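PDB 2NR4: conserved protein from Methanosarcina mazei, which binds flavin mononucleotide through a domain of an FMN-binding superfamily, although its biological role has not been established. Local coordinates for residues I34-F39 against F110-E115; A44-I49 against R89-D94; D83-V88 against G197-K202; F122-L127 against A136-L141. One frame throughout, in Å; residues are numbered along the deposited sequence.

Interaction 1 (I34-F39 against F110-E115)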
# COMPACT_ATOMS: atom_id res chain seq x y z
N ILE A 34 -11.47 -5.32 -3.19
CA ILE A 34 -12.63 -6.04 -2.66
C ILE A 34 -13.56 -6.31 -3.84
O ILE A 34 -13.97 -5.41 -4.54
CB ILE A 34 -13.31 -5.21 -1.59
CG1 ILE A 34 -12.34 -5.10 -0.38
CG2 ILE A 34 -14.70 -5.83 -1.22
CD1 ILE A 34 -12.71 -4.04 0.57
N ALA A 35 -13.90 -7.56 -4.04
CA ALA A 35 -14.73 -7.93 -5.19
C ALA A 35 -16.18 -7.89 -4.77
O ALA A 35 -16.52 -8.50 -3.75
CB ALA A 35 -14.39 -9.32 -5.60
N SER A 36 -17.03 -7.20 -5.54
CA SER A 36 -18.50 -7.24 -5.26
C SER A 36 -19.15 -8.19 -6.27
O SER A 36 -18.81 -8.17 -7.46
CB SER A 36 -19.15 -5.85 -5.34
OG SER A 36 -18.77 -5.13 -6.51
N THR A 37 -20.10 -8.99 -5.82
CA THR A 37 -20.77 -9.94 -6.71
C THR A 37 -22.23 -10.01 -6.24
O THR A 37 -22.55 -9.50 -5.17
CB THR A 37 -20.19 -11.37 -6.58
OG1 THR A 37 -20.12 -11.79 -5.20
CG2 THR A 37 -18.80 -11.55 -7.29
N GLY A 38 -23.10 -10.67 -7.00
CA GLY A 38 -24.44 -10.99 -6.50
C GLY A 38 -25.49 -10.01 -6.95
O GLY A 38 -25.82 -9.09 -6.24
N PHE A 39 -25.99 -10.24 -8.16
CA PHE A 39 -27.12 -9.54 -8.72
C PHE A 39 -28.25 -9.47 -7.70
O PHE A 39 -28.75 -8.37 -7.40
CB PHE A 39 -27.59 -10.27 -9.99
CG PHE A 39 -26.91 -9.83 -11.26
CD1 PHE A 39 -27.22 -8.60 -11.85
CD2 PHE A 39 -26.01 -10.68 -11.92
CE1 PHE A 39 -26.60 -8.20 -13.05
CE2 PHE A 39 -25.38 -10.29 -13.13
CZ PHE A 39 -25.69 -9.05 -13.69
N PHE A 110 -25.49 -3.68 -11.59
CA PHE A 110 -24.60 -4.56 -10.81
C PHE A 110 -24.04 -3.81 -9.57
O PHE A 110 -23.70 -2.64 -9.67
CB PHE A 110 -23.49 -5.11 -11.73
CG PHE A 110 -22.79 -6.32 -11.17
CD1 PHE A 110 -23.40 -7.58 -11.21
CD2 PHE A 110 -21.56 -6.18 -10.53
CE1 PHE A 110 -22.79 -8.68 -10.67
CE2 PHE A 110 -20.95 -7.27 -9.97
CZ PHE A 110 -21.54 -8.52 -10.04
N PRO A 111 -23.95 -4.49 -8.42
CA PRO A 111 -23.54 -3.82 -7.19
C PRO A 111 -22.02 -3.52 -7.15
O PRO A 111 -21.20 -4.42 -7.45
CB PRO A 111 -23.84 -4.86 -6.13
CG PRO A 111 -23.71 -6.16 -6.82
CD PRO A 111 -24.26 -5.91 -8.18
N VAL A 112 -21.68 -2.30 -6.78
CA VAL A 112 -20.27 -1.93 -6.42
C VAL A 112 -20.33 -1.28 -5.04
O VAL A 112 -21.42 -0.92 -4.59
CB VAL A 112 -19.63 -1.01 -7.48
CG1 VAL A 112 -19.52 -1.73 -8.83
CG2 VAL A 112 -20.38 0.34 -7.62
N LEU A 113 -19.20 -1.16 -4.36
CA LEU A 113 -19.19 -0.49 -3.06
C LEU A 113 -19.33 1.02 -3.19
O LEU A 113 -18.67 1.65 -4.02
CB LEU A 113 -17.92 -0.81 -2.27
CG LEU A 113 -17.76 -2.30 -1.95
CD1 LEU A 113 -16.41 -2.52 -1.23
CD2 LEU A 113 -18.89 -2.79 -1.07
N LYS A 114 -20.18 1.61 -2.35
CA LYS A 114 -20.34 3.07 -2.33
C LYS A 114 -19.05 3.76 -1.92
O LYS A 114 -18.78 4.88 -2.37
CB LYS A 114 -21.44 3.46 -1.37
CG LYS A 114 -22.82 3.13 -1.91
CD LYS A 114 -23.87 3.33 -0.81
CE LYS A 114 -24.16 4.78 -0.62
NZ LYS A 114 -25.65 4.85 -0.36
N GLU A 115 -18.27 3.08 -1.08
CA GLU A 115 -17.01 3.60 -0.57
C GLU A 115 -15.80 3.20 -1.44
O GLU A 115 -14.66 3.47 -1.08
CB GLU A 115 -16.80 3.17 0.88
CG GLU A 115 -17.77 3.82 1.89
CD GLU A 115 -17.82 5.36 1.82
OE1 GLU A 115 -16.77 6.02 1.63
OE2 GLU A 115 -18.93 5.92 1.97

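Interaction 2 (A44-I49 against R89-D94). With FMN (flavin mononucleotide), chain C.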
# COMPACT_ATOMS: atom_id res chain seq x y z
N ALA A 44 -19.55 -8.91 -0.72
CA ALA A 44 -18.21 -8.35 -0.94
C ALA A 44 -17.19 -9.29 -0.31
O ALA A 44 -17.44 -9.86 0.75
CB ALA A 44 -18.13 -6.98 -0.31
N ALA A 45 -16.02 -9.41 -0.92
CA ALA A 45 -14.94 -10.22 -0.30
C ALA A 45 -13.59 -9.80 -0.90
O ALA A 45 -13.53 -9.52 -2.08
CB ALA A 45 -15.18 -11.69 -0.61
N PRO A 46 -12.52 -9.75 -0.09
CA PRO A 46 -11.19 -9.49 -0.69
C PRO A 46 -10.78 -10.57 -1.67
O PRO A 46 -10.96 -11.77 -1.43
CB PRO A 46 -10.25 -9.44 0.51
CG PRO A 46 -11.14 -9.00 1.61
CD PRO A 46 -12.44 -9.77 1.38
N ILE A 47 -10.25 -10.11 -2.81
CA ILE A 47 -9.83 -11.00 -3.87
C ILE A 47 -8.67 -10.33 -4.56
O ILE A 47 -8.66 -9.12 -4.70
CB ILE A 47 -10.98 -11.15 -4.92
CG1 ILE A 47 -12.22 -11.83 -4.29
CG2 ILE A 47 -10.53 -11.93 -6.13
CD1 ILE A 47 -12.06 -13.34 -4.12
N GLY A 48 -7.70 -11.13 -5.00
CA GLY A 48 -6.57 -10.56 -5.77
C GLY A 48 -6.89 -10.71 -7.26
O GLY A 48 -7.22 -11.81 -7.72
N ILE A 49 -6.91 -9.63 -8.01
CA ILE A 49 -7.02 -9.72 -9.47
C ILE A 49 -5.58 -9.74 -10.04
O ILE A 49 -4.76 -8.85 -9.68
CB ILE A 49 -7.81 -8.54 -10.01
CG1 ILE A 49 -9.30 -8.69 -9.56
CG2 ILE A 49 -7.68 -8.41 -11.55
CD1 ILE A 49 -10.14 -7.58 -9.91
N ARG A 89 -13.91 -6.09 7.52
CA ARG A 89 -15.37 -6.36 7.55
C ARG A 89 -15.81 -7.22 6.37
O ARG A 89 -16.61 -8.14 6.55
CB ARG A 89 -16.14 -5.04 7.54
CG ARG A 89 -16.02 -4.26 8.86
CD ARG A 89 -16.99 -3.10 8.92
NE ARG A 89 -18.35 -3.55 8.61
CZ ARG A 89 -19.12 -3.04 7.65
NH1 ARG A 89 -18.73 -2.02 6.89
NH2 ARG A 89 -20.34 -3.58 7.46
N SER A 90 -15.29 -6.93 5.17
CA SER A 90 -15.70 -7.76 4.03
C SER A 90 -15.13 -9.18 4.11
O SER A 90 -15.62 -10.11 3.48
CB SER A 90 -15.34 -7.10 2.71
OG SER A 90 -13.94 -7.07 2.58
N THR A 91 -14.05 -9.36 4.86
CA THR A 91 -13.48 -10.69 5.00
C THR A 91 -14.26 -11.56 5.95
O THR A 91 -14.50 -12.73 5.67
CB THR A 91 -12.01 -10.65 5.52
OG1 THR A 91 -11.22 -9.91 4.62
CG2 THR A 91 -11.43 -12.07 5.70
N PHE A 92 -14.63 -11.01 7.10
CA PHE A 92 -15.16 -11.80 8.20
C PHE A 92 -16.64 -11.59 8.45
O PHE A 92 -17.21 -12.23 9.35
CB PHE A 92 -14.41 -11.50 9.50
CG PHE A 92 -12.96 -11.90 9.44
CD1 PHE A 92 -12.59 -13.25 9.43
CD2 PHE A 92 -11.97 -10.94 9.37
CE1 PHE A 92 -11.24 -13.62 9.34
CE2 PHE A 92 -10.64 -11.31 9.28
CZ PHE A 92 -10.28 -12.63 9.28
N SER A 93 -17.25 -10.72 7.66
CA SER A 93 -18.67 -10.37 7.85
C SER A 93 -19.37 -10.24 6.52
O SER A 93 -18.81 -10.49 5.47
CB SER A 93 -18.83 -9.06 8.61
OG SER A 93 -18.12 -9.07 9.83
N ASP A 94 -20.65 -9.87 6.59
CA ASP A 94 -21.44 -9.55 5.43
C ASP A 94 -21.62 -8.03 5.45
O ASP A 94 -22.12 -7.46 6.44
CB ASP A 94 -22.83 -10.22 5.51
CG ASP A 94 -22.76 -11.74 5.70
OD1 ASP A 94 -23.00 -12.47 4.71
OD2 ASP A 94 -22.51 -12.21 6.83
N1 FMN C . -10.00 -15.61 -1.88
C2 FMN C . -10.01 -16.07 -3.18
O2 FMN C . -10.76 -17.00 -3.46
N3 FMN C . -9.17 -15.52 -4.12
C4 FMN C . -8.31 -14.49 -3.77
O4 FMN C . -7.72 -13.85 -4.64
C4A FMN C . -8.30 -14.01 -2.47
N5 FMN C . -7.45 -12.98 -2.09
C5A FMN C . -7.46 -12.49 -0.79
C6 FMN C . -6.60 -11.44 -0.44
C7 FMN C . -6.60 -10.94 0.86
C7M FMN C . -5.62 -9.86 1.21
C8 FMN C . -7.45 -11.53 1.82
C8M FMN C . -7.61 -10.94 3.17
C9 FMN C . -8.30 -12.59 1.47
C9A FMN C . -8.31 -13.06 0.15
N10 FMN C . -9.16 -14.11 -0.22
C10 FMN C . -9.15 -14.58 -1.52
C1' FMN C . -9.96 -14.84 0.82
C2' FMN C . -11.38 -14.29 0.79
O2' FMN C . -11.35 -12.89 0.89
C3' FMN C . -12.11 -14.83 2.00
O3' FMN C . -12.17 -16.24 1.90
C4' FMN C . -13.50 -14.20 2.13
O4' FMN C . -13.95 -14.55 3.41
C5' FMN C . -14.47 -14.72 1.06
O5' FMN C . -15.81 -14.42 1.41
P FMN C . -17.10 -14.68 0.48
O1P FMN C . -17.63 -16.07 0.90
O2P FMN C . -16.65 -14.76 -1.00
O3P FMN C . -18.14 -13.61 0.82

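Interaction 3 (D83-V88 against G197-K202)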
# COMPACT_ATOMS: atom_id res chain seq x y z
N ASP A 83 -9.33 1.67 2.93
CA ASP A 83 -9.78 1.58 4.30
C ASP A 83 -9.61 0.17 4.88
O ASP A 83 -10.25 -0.77 4.40
CB ASP A 83 -11.25 2.01 4.33
CG ASP A 83 -11.85 1.96 5.71
OD1 ASP A 83 -11.11 1.93 6.75
OD2 ASP A 83 -13.10 1.98 5.72
N PRO A 84 -8.75 0.00 5.91
CA PRO A 84 -8.49 -1.35 6.39
C PRO A 84 -9.72 -1.93 7.11
O PRO A 84 -9.88 -3.14 7.15
CB PRO A 84 -7.32 -1.14 7.37
CG PRO A 84 -7.57 0.28 7.87
CD PRO A 84 -7.98 1.01 6.65
N ILE A 85 -10.55 -1.06 7.68
CA ILE A 85 -11.83 -1.50 8.30
C ILE A 85 -12.73 -2.25 7.31
O ILE A 85 -13.21 -3.35 7.59
CB ILE A 85 -12.58 -0.34 9.01
CG1 ILE A 85 -11.78 0.14 10.24
CG2 ILE A 85 -13.98 -0.85 9.46
CD1 ILE A 85 -12.28 1.47 10.84
N LEU A 86 -12.93 -1.67 6.13
CA LEU A 86 -13.74 -2.33 5.08
C LEU A 86 -13.13 -3.64 4.60
O LEU A 86 -13.85 -4.65 4.39
CB LEU A 86 -14.00 -1.35 3.95
CG LEU A 86 -15.22 -1.37 3.04
CD1 LEU A 86 -16.54 -1.64 3.82
CD2 LEU A 86 -15.26 -0.03 2.35
N PHE A 87 -11.81 -3.70 4.45
CA PHE A 87 -11.18 -4.98 4.19
C PHE A 87 -11.50 -6.08 5.18
O PHE A 87 -11.74 -7.23 4.81
CB PHE A 87 -9.64 -4.84 4.13
CG PHE A 87 -9.10 -4.85 2.75
CD1 PHE A 87 -8.82 -6.05 2.12
CD2 PHE A 87 -8.88 -3.66 2.08
CE1 PHE A 87 -8.33 -6.06 0.85
CE2 PHE A 87 -8.39 -3.69 0.81
CZ PHE A 87 -8.13 -4.90 0.20
N VAL A 88 -11.41 -5.75 6.46
CA VAL A 88 -11.57 -6.76 7.47
C VAL A 88 -13.06 -7.10 7.56
O VAL A 88 -13.41 -8.25 7.63
CB VAL A 88 -11.01 -6.31 8.83
CG1 VAL A 88 -11.36 -7.29 9.93
CG2 VAL A 88 -9.46 -6.16 8.75
N GLY A 197 -2.68 4.18 11.86
CA GLY A 197 -3.55 5.14 12.53
C GLY A 197 -4.68 4.45 13.25
O GLY A 197 -4.67 3.20 13.42
N ASP A 198 -5.66 5.26 13.67
CA ASP A 198 -6.89 4.75 14.30
C ASP A 198 -7.62 3.67 13.48
O ASP A 198 -8.10 2.69 14.06
CB ASP A 198 -7.88 5.89 14.59
CG ASP A 198 -7.44 6.76 15.75
OD1 ASP A 198 -6.52 6.33 16.48
OD2 ASP A 198 -7.99 7.88 15.93
N ALA A 199 -7.72 3.85 12.16
CA ALA A 199 -8.44 2.88 11.33
C ALA A 199 -7.79 1.49 11.37
O ALA A 199 -8.48 0.48 11.52
CB ALA A 199 -8.56 3.37 9.89
N GLU A 200 -6.45 1.45 11.25
CA GLU A 200 -5.74 0.18 11.39
C GLU A 200 -5.91 -0.48 12.75
O GLU A 200 -6.05 -1.71 12.86
CB GLU A 200 -4.25 0.33 11.08
CG GLU A 200 -3.96 0.53 9.61
CD GLU A 200 -4.24 1.92 9.10
OE1 GLU A 200 -4.22 2.87 9.92
OE2 GLU A 200 -4.50 2.06 7.87
N LYS A 201 -5.86 0.33 13.79
CA LYS A 201 -5.98 -0.22 15.13
C LYS A 201 -7.38 -0.79 15.35
O LYS A 201 -7.50 -1.86 15.94
CB LYS A 201 -5.52 0.79 16.19
CG LYS A 201 -4.01 1.14 16.10
CD LYS A 201 -3.67 2.29 17.08
CE LYS A 201 -2.29 2.89 16.83
NZ LYS A 201 -2.07 4.14 17.64
N LYS A 202 -8.40 -0.12 14.82
CA LYS A 202 -9.78 -0.63 14.81
C LYS A 202 -9.93 -1.92 13.98
O LYS A 202 -10.61 -2.86 14.39
CB LYS A 202 -10.77 0.42 14.27
CG LYS A 202 -11.12 1.57 15.21
CD LYS A 202 -12.44 2.26 14.78
CE LYS A 202 -12.30 3.81 14.85
NZ LYS A 202 -11.59 4.22 16.11

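Interaction 4 (F122-L127 against A136-L141)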
# COMPACT_ATOMS: atom_id res chain seq x y z
N PHE A 122 -16.71 -6.49 -14.39
CA PHE A 122 -16.18 -7.45 -15.37
C PHE A 122 -17.16 -8.59 -15.65
O PHE A 122 -17.76 -9.12 -14.71
CB PHE A 122 -14.93 -8.13 -14.84
CG PHE A 122 -13.76 -7.21 -14.58
CD1 PHE A 122 -12.88 -6.87 -15.62
CD2 PHE A 122 -13.48 -6.80 -13.28
CE1 PHE A 122 -11.73 -6.08 -15.35
CE2 PHE A 122 -12.37 -5.99 -13.01
CZ PHE A 122 -11.49 -5.64 -14.07
N GLU A 123 -17.23 -9.01 -16.91
CA GLU A 123 -17.75 -10.33 -17.27
C GLU A 123 -16.62 -11.34 -17.03
O GLU A 123 -15.50 -11.15 -17.47
CB GLU A 123 -18.17 -10.38 -18.76
CG GLU A 123 -18.55 -11.82 -19.18
CD GLU A 123 -19.21 -11.88 -20.56
OE1 GLU A 123 -19.34 -10.81 -21.20
OE2 GLU A 123 -19.58 -13.02 -20.97
N CYS A 124 -16.92 -12.40 -16.30
CA CYS A 124 -16.03 -13.52 -16.07
C CYS A 124 -16.18 -14.54 -17.18
O CYS A 124 -17.32 -15.00 -17.49
CB CYS A 124 -16.39 -14.21 -14.76
SG CYS A 124 -16.31 -13.12 -13.33
N ILE A 125 -15.06 -14.93 -17.76
CA ILE A 125 -15.07 -15.82 -18.92
C ILE A 125 -14.09 -16.95 -18.74
O ILE A 125 -13.21 -16.90 -17.83
CB ILE A 125 -14.73 -15.05 -20.20
CG1 ILE A 125 -13.25 -14.57 -20.19
CG2 ILE A 125 -15.65 -13.86 -20.37
CD1 ILE A 125 -12.76 -13.91 -21.50
N ASN A 126 -14.20 -17.97 -19.60
CA ASN A 126 -13.28 -19.12 -19.55
C ASN A 126 -13.14 -19.73 -18.14
O ASN A 126 -12.05 -20.11 -17.71
CB ASN A 126 -11.90 -18.74 -20.08
CG ASN A 126 -11.94 -18.20 -21.48
OD1 ASN A 126 -12.79 -18.62 -22.27
ND2 ASN A 126 -11.04 -17.28 -21.81
N LEU A 127 -14.26 -19.84 -17.44
CA LEU A 127 -14.23 -20.49 -16.12
C LEU A 127 -13.63 -21.87 -16.25
O LEU A 127 -14.06 -22.66 -17.09
CB LEU A 127 -15.66 -20.55 -15.56
CG LEU A 127 -16.18 -19.25 -14.94
CD1 LEU A 127 -16.24 -18.07 -15.92
CD2 LEU A 127 -17.59 -19.50 -14.33
N ALA A 136 -11.04 -17.73 -13.65
CA ALA A 136 -11.79 -17.01 -14.69
C ALA A 136 -10.99 -15.82 -15.21
O ALA A 136 -10.38 -15.09 -14.42
CB ALA A 136 -13.13 -16.52 -14.14
N ASP A 137 -11.00 -15.60 -16.52
CA ASP A 137 -10.47 -14.35 -17.06
C ASP A 137 -11.55 -13.29 -16.98
O ASP A 137 -12.75 -13.63 -16.81
CB ASP A 137 -10.00 -14.57 -18.50
CG ASP A 137 -9.05 -15.73 -18.61
OD1 ASP A 137 -8.04 -15.73 -17.87
OD2 ASP A 137 -9.30 -16.67 -19.41
N LEU A 138 -11.16 -12.02 -17.07
CA LEU A 138 -12.03 -10.89 -16.85
C LEU A 138 -12.07 -9.93 -18.02
O LEU A 138 -11.02 -9.42 -18.46
CB LEU A 138 -11.60 -10.10 -15.61
CG LEU A 138 -11.59 -10.90 -14.29
CD1 LEU A 138 -11.09 -10.00 -13.18
CD2 LEU A 138 -12.99 -11.45 -13.92
N VAL A 139 -13.28 -9.64 -18.49
CA VAL A 139 -13.48 -8.71 -19.61
C VAL A 139 -14.27 -7.48 -19.07
O VAL A 139 -15.39 -7.64 -18.60
CB VAL A 139 -14.27 -9.40 -20.75
CG1 VAL A 139 -14.43 -8.42 -21.91
CG2 VAL A 139 -13.58 -10.72 -21.19
N PRO A 140 -13.68 -6.26 -19.09
CA PRO A 140 -14.33 -5.11 -18.46
C PRO A 140 -15.56 -4.68 -19.24
O PRO A 140 -15.55 -4.75 -20.49
CB PRO A 140 -13.29 -3.99 -18.53
CG PRO A 140 -12.20 -4.47 -19.35
CD PRO A 140 -12.38 -5.91 -19.70
N LEU A 141 -16.61 -4.30 -18.52
CA LEU A 141 -17.90 -3.91 -19.10
C LEU A 141 -18.17 -2.43 -18.86
O LEU A 141 -18.81 -1.74 -19.69
CB LEU A 141 -19.03 -4.74 -18.48
CG LEU A 141 -19.09 -6.22 -18.78
CD1 LEU A 141 -20.35 -6.82 -18.16
CD2 LEU A 141 -19.03 -6.49 -20.30

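Interaction 1 (I34-F39 against F110-E115)
Strand 34-37 and strand 110-113 run nearly antiparallel, with 153° between their directions and an axis approach of 6.2 Å. They exchange no backbone hydrogen bonds, because residues 34-37 find backbone partners in strands 43-51 and 75-79. One polar bond links them: Ser36 OG donates to Pro111 O over 2.7 Å, from above the carbonyl plane. The hydroxyl reaches it from the crowded position between its own backbone N and carbonyl carbon (chi1 47°). Asn79 braces the same spot, its ND2 bonding Ser36 OG and Ile34 O while its OD1 takes Leu113 N. The contact thus lays one strand of a small two-stranded sheet against a strand of the six-stranded antiparallel barrel. At the Phe39 end, Phe110 sets CG anti to its backbone N, and the far rim of its ring reaches the backbone of residues 34-39, with CE2 3.4 Å from Ser36 O. The opposite part of that rim meets Phe39 in a T-shaped stack, centroids 5.0 Å apart and planes at 80°. Here Phe110 CD1 stands over the middle of the Phe39 face, 3.7 Å from Phe39 CZ. An alanine in place of Phe39 would remove this face and would probably leave the CD1-CE1 edge of Phe110 less well packed. Pro111 lies over a face of Phe110, and its CG rests 3.7 Å from Gly38 O, in a backbone conformation where a CB would collide with the carbonyl oxygen of Thr37. At the other end Ile34 CG2 meets Leu113 CD1 at 3.7 Å, the side chains crossing at about a right angle.

Interaction 2 (A44-I49 against R89-D94)
Hydrogen bonding here runs through the flavin mononucleotide, for strand 44-49 and the C-terminal turn of helix 84-92 share no direct hydrogen bond. On the strand, Gly48 N donates to FMN O4 over 2.7 Å in an almost straight bond (174°), and Pro46 O accepts from the ribityl hydroxyl O2' at 2.6 Å. From the helix, Thr91 O receives the ribityl O4' hydroxyl at 3.0 Å. Residues 45, 47 and 49 bond through their backbones to strand 29-37, so the alternate residues 46 and 48 are the ones that turn polar backbone atoms to the cofactor. Side chains add van der Waals contact with the ligand: Ile47 CD1 packs 3.5 Å from FMN C2 on the pyrimidine ring, and the Ala45 methyl, CB, lies 3.4 Å from the phosphate oxygen O2P. Direct contact between the segments is made by carbon against hydroxyl. The Pro46 ring wedges against the helix with its CG 3.1 Å from Thr91 OG1 and its CD 3.3 Å from Ser90 OG, while Ala44 CB faces Ser90 CB at 4.1 Å. Neither hydroxyl is spent on the proline: Ser90 OG bonds back to Leu86 O and Phe87 O, and Thr91 OG1 to Phe87 O. The hydroxyls are thus satisfied within the helix and meet the proline by van der Waals contact alone, and the ribityl chain bridges strand and helix, bonding to a carbonyl of each. The straight N-H bond to O4 would probably polarise the flavin carbonyl and could favour extra electron density on the ring.

Interaction 3 (D83-V88 against G197-K202)
Two carboxylates and a phenyl ring are the flat groups here, and both carboxylates serve helix starts. Glu200 OE1 is met from 28° above its plane by Gly197 N at 2.8 Å, Asp83 OD1 from 69° above its plane by Ile85 N at 3.2 Å, and the Phe87 ring has Asp83 O in its plane at the edge. Two near-parallel helices pack here at their N-terminal turns: segments 84-88 and 198-202 lie 19° apart in direction and 8.8 Å between axes. Asp83 is the N-cap of the first. In the second, the N-cap is Gly197, and the bond from its N to the Glu200 carboxylate is the reciprocal half of a capping box. The pairing joins a helix of the FMN-binding domain to the C-terminal helical part of the chain, where Phe160 of helix 158-176 touches both Pro84 and Glu200.

The Glu200 chain bends at chi2 and folds back, which brings OE2 to 3.5 Å from Pro84 CG, the two side chains crossing at about a right angle. Replacing Glu200 by an alanine would remove the acceptor for Gly197 N and the carboxylate beside Pro84, and would probably loosen the first turn of helix 198-210. Ala199 turns its methyl to the other helix, with CB 3.8 Å from Pro84 CG. Asp198 N bonds Glu28 of the second subunit, which places this helix start at the subunit interface. Ile85 reaches across with CG1 anti to its carbonyl carbon, so that CG1 lies 3.6 Å from Ala199 O and CD1 lies 3.9 Å from Lys202 CB.

Interaction 4 (F122-L127 against A136-L141)
Asp137 concentrates the polar contacts of this antiparallel beta hairpin. Its OD2 takes Asn126 ND2 at 3.0 Å on the anti lone pair, with OD2 in the plane of the amide and the amide and carboxylate planes 79° apart. The same OD2 forms a salt bridge with Arg128, so side chains near the corner at residue 126 converge on one oxygen. Four backbone bonds tie strands 118-130 and 133-145 inside the barrel sheet. At the pair Glu123 and Val139 they run from Glu123 N to Val139 O (2.8 Å) and from Val139 N to Glu123 O (2.9 Å). At Ile125 and Asp137 they run from Ile125 N to Asp137 O (2.8 Å) and from Asp137 N to Ile125 O (2.9 Å). The alternating pairs, Phe122 with Pro140 and Cys124 with Leu138, are non-hydrogen-bonded, and their side chains share one face. There Leu138 CD1 sits over the centre of the Phe122 ring, 4.0 Å from its centroid, in a CH-pi contact. Cys124 SG meets Leu138 CD2 at 3.8 Å, and Ile49 of strand 43-51 closes over Phe122 and Leu138. On the other face, Ile125 carries CG1 in the crowded position between its backbone N and carbonyl carbon (chi1 67°), and CD1 comes to a tight 3.3 Å from Val139 CG2.

In the fold
Interactions 1, 2 and 4 share the six-stranded barrel sheet. Interaction 2 lies within the chain span of interaction 1, their centres about 11 Å apart, joined by neighbouring strands 29-37 and 43-51; Ala35 N and Ala45 O form a probable hydrogen bond. Interaction 4 follows both in sequence and touches interaction 2 by side-chain packing at Ile49. Interactions 1 and 3 touch where Ile34 and Glu115 meet helix 84-92. Interaction 3 shares that helix with interaction 2 but reaches the C-terminal helices, its centre about 30 Å from that of interaction 4. Helix 84-92 therefore connects flavin site and helical part, while the hairpin forms barrel wall on the other side of the chain's centre.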